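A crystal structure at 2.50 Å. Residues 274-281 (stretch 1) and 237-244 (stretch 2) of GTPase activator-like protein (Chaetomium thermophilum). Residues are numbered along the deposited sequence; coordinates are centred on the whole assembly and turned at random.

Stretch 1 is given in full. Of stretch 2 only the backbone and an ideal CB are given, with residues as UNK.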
# COMPACT_ATOMS: atom_id res chain seq x y z
N SER A 274 10.14 2.03 5.73
CA SER A 274 11.48 2.55 5.96
C SER A 274 11.61 3.89 5.27
O SER A 274 12.08 4.87 5.87
CB SER A 274 12.59 1.60 5.52
OG SER A 274 12.32 1.07 4.24
N ILE A 275 11.16 3.93 4.02
CA ILE A 275 11.20 5.17 3.25
C ILE A 275 10.54 6.26 4.08
O ILE A 275 11.14 7.29 4.34
CB ILE A 275 10.52 5.01 1.89
CG1 ILE A 275 11.39 4.14 0.98
CG2 ILE A 275 10.27 6.36 1.26
CD1 ILE A 275 10.65 3.41 -0.12
N ILE A 276 9.31 6.01 4.51
CA ILE A 276 8.57 7.01 5.28
C ILE A 276 9.35 7.45 6.54
O ILE A 276 9.37 8.65 6.90
CB ILE A 276 7.19 6.49 5.71
CG1 ILE A 276 6.34 6.18 4.48
CG2 ILE A 276 6.47 7.52 6.57
CD1 ILE A 276 5.10 5.37 4.76
N CYS A 277 9.98 6.49 7.20
CA CYS A 277 10.71 6.75 8.44
C CYS A 277 11.92 7.65 8.22
O CYS A 277 12.21 8.52 9.05
CB CYS A 277 11.14 5.44 9.09
SG CYS A 277 9.81 4.75 10.09
N ARG A 278 12.61 7.43 7.11
CA ARG A 278 13.78 8.22 6.77
C ARG A 278 13.44 9.57 6.12
O ARG A 278 14.30 10.21 5.53
CB ARG A 278 14.69 7.41 5.85
CG ARG A 278 15.35 6.23 6.55
CD ARG A 278 16.11 5.38 5.55
NE ARG A 278 15.17 4.63 4.72
CZ ARG A 278 15.39 4.23 3.48
NH1 ARG A 278 16.54 4.50 2.87
NH2 ARG A 278 14.45 3.56 2.83
N SER A 279 12.19 10.01 6.25
CA SER A 279 11.69 11.19 5.55
C SER A 279 11.25 12.18 6.61
O SER A 279 11.28 11.87 7.80
CB SER A 279 10.50 10.82 4.67
OG SER A 279 9.28 11.01 5.38
N HIS A 280 10.82 13.37 6.17
CA HIS A 280 10.28 14.38 7.09
C HIS A 280 9.21 13.84 8.03
O HIS A 280 8.98 14.38 9.11
CB HIS A 280 9.74 15.58 6.31
CG HIS A 280 8.62 15.26 5.37
ND1 HIS A 280 8.83 14.69 4.13
CD2 HIS A 280 7.29 15.46 5.47
CE1 HIS A 280 7.67 14.54 3.51
NE2 HIS A 280 6.72 15.00 4.30
N HIS A 281 8.55 12.77 7.61
CA HIS A 281 7.55 12.12 8.44
C HIS A 281 8.16 11.32 9.60
O HIS A 281 7.47 10.99 10.57
CB HIS A 281 6.68 11.22 7.56
CG HIS A 281 5.81 11.97 6.59
ND1 HIS A 281 4.90 12.92 6.98
CD2 HIS A 281 5.70 11.87 5.24
CE1 HIS A 281 4.28 13.40 5.92
NE2 HIS A 281 4.73 12.78 4.85
N UNK A 237 4.04 6.89 -3.97
CA UNK A 237 3.73 8.20 -3.47
C UNK A 237 4.94 8.74 -2.76
O UNK A 237 5.46 9.80 -3.11
CB UNK A 237 2.51 8.17 -2.55
N UNK A 238 5.42 7.98 -1.78
CA UNK A 238 6.51 8.47 -0.94
C UNK A 238 7.79 8.62 -1.74
O UNK A 238 8.54 9.54 -1.52
CB UNK A 238 6.74 7.53 0.24
N UNK A 239 8.04 7.74 -2.68
CA UNK A 239 9.26 7.83 -3.44
C UNK A 239 9.22 9.06 -4.34
O UNK A 239 10.20 9.81 -4.41
CB UNK A 239 9.48 6.56 -4.26
N UNK A 240 8.11 9.29 -5.03
CA UNK A 240 8.07 10.33 -6.09
C UNK A 240 7.26 11.59 -5.83
O UNK A 240 7.40 12.55 -6.56
CB UNK A 240 7.52 9.70 -7.37
N UNK A 241 6.43 11.58 -4.80
CA UNK A 241 5.66 12.74 -4.38
C UNK A 241 5.65 12.83 -2.87
O UNK A 241 6.71 12.72 -2.24
CB UNK A 241 4.23 12.68 -4.92
N UNK A 242 4.46 12.98 -2.29
CA UNK A 242 4.31 13.10 -0.83
C UNK A 242 2.95 12.73 -0.29
O UNK A 242 1.93 12.99 -0.90
CB UNK A 242 4.62 14.54 -0.40
N UNK A 243 2.97 12.10 0.87
CA UNK A 243 1.81 11.86 1.71
C UNK A 243 1.55 13.11 2.58
O UNK A 243 2.44 13.57 3.31
CB UNK A 243 2.02 10.62 2.58
N UNK A 244 0.34 13.67 2.52
CA UNK A 244 0.06 14.82 3.37
C UNK A 244 0.07 14.41 4.83
O UNK A 244 -0.23 13.26 5.13
CB UNK A 244 -1.28 15.45 3.00

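Position 237 lies in a helix, with phi/psi of -52/-56°, and its ideal CB has no atom of stretch 1 within 5.5 Å. Stretch 1 therefore sets no preference beyond compatibility with a helix. The deposited residue is Leu237, whose side chain stays out of reach of stretch 1; its carbonyl O accepts a 2.6 Å backbone bond from N of residue 241.

Position 238 is the most informative. CA-to-CB points toward stretch 1, and the ideal CB lies 3.9 Å from Ile275 CG2 and 4.5 Å from Ile276 CG1. The CA of Ile276 is 6.7 Å from the CA here, so the backbones are close; the nearest side-chain atoms, Ile275 CG2 and Ile276 CG1, make the surroundings aliphatic. A small or medium apolar side chain suits: alanine would reach the isoleucines with its CB alone, and valine or isoleucine would add contact. The residue is Val238, chi1 m at -61°. Its two methyls contact different neighbours: CG2 lies 3.4 Å from Ile275 CG2, and CG1 lies 3.7 Å from Ile276 CG1. It has the largest covered area of stretch 2, 60 Å².

Position 239 is still helical, and its CB points sideways, 5.3 Å from Ile275 CD1. The neighbouring methyl offers van der Waals contact but no polar partner, so many side chains would fit, small polar ones included. It is Thr239, chi1 m. OG1 approaches Ile275 CD1 to 4.0 Å, while its hydrogen bond is made to a residue just outside the stretches.

Position 240, at phi/psi -111/-13°, has nothing of stretch 1 within 5.5 Å of its CB, and the choice is open on this evidence. Phe240 occupies it, its side chain out of reach of stretch 1.

Position 241 is the first to leave helical phi/psi, at -139/-130°. That combination is unusual for a residue with a CB and favours glycine; stretch 1 contributes nothing here. Gly241 is deposited.

Position 242 is extended (-157/143°), and its CB points toward stretch 1, 5.0 Å from His280 CE1. Two imidazoles lie nearby, so a small polar side chain such as serine, threonine or asparagine is reasonable. It is Ser242, chi1 t. OG lies 4.1 Å from His280 NE2, near the plane of that ring at its edge. Ser242 OG also donates a weak 3.1 Å hydrogen bond to the backbone O of position 243.

Position 243 has a sideways CB, 4.1 Å from His281 NE2, and the methyl of Ile276 CD1 lies within reach of a longer side chain. Leucine, isoleucine, valine or methionine would suit. Ile243 (m, t) brings CD1 to 4.3 Å from Ile276 CD1. The polar link uses the backbone, so it does not itself specify the side chain: His281 NE2 donates to Ile243 O at 2.9 Å, a weak bond because the angle at the hydrogen is 125°.

Position 244 points its CB away from stretch 1, leaving the choice open, although phi of -67° permits proline. Pro244 is present; its CD is the ring atom nearest stretch 1, 6.4 Å from His281 NE2.

Stretch 2 (237-244) LVTFGSIP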
# COMPACT_ATOMS: atom_id res chain seq x y z
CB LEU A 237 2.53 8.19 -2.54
CG LEU A 237 1.19 8.18 -3.25
CD1 LEU A 237 0.09 8.34 -2.22
CD2 LEU A 237 1.09 9.30 -4.28
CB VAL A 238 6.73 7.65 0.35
CG1 VAL A 238 5.48 7.70 1.22
CG2 VAL A 238 7.10 6.22 0.05
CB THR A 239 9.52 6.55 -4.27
OG1 THR A 239 9.47 5.39 -3.44
CG2 THR A 239 10.88 6.59 -4.91
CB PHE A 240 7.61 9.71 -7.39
CG PHE A 240 8.47 8.58 -7.84
CD1 PHE A 240 9.75 8.82 -8.32
CD2 PHE A 240 8.02 7.27 -7.78
CE1 PHE A 240 10.56 7.77 -8.73
CE2 PHE A 240 8.82 6.22 -8.20
CZ PHE A 240 10.09 6.46 -8.67
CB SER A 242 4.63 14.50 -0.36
OG SER A 242 4.29 14.65 1.01
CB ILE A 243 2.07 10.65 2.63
CG1 ILE A 243 2.25 9.40 1.80
CG2 ILE A 243 0.93 10.43 3.60
CD1 ILE A 243 2.72 8.22 2.62
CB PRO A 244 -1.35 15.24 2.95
CG PRO A 244 -1.59 14.59 1.63
CD PRO A 244 -0.80 13.32 1.66
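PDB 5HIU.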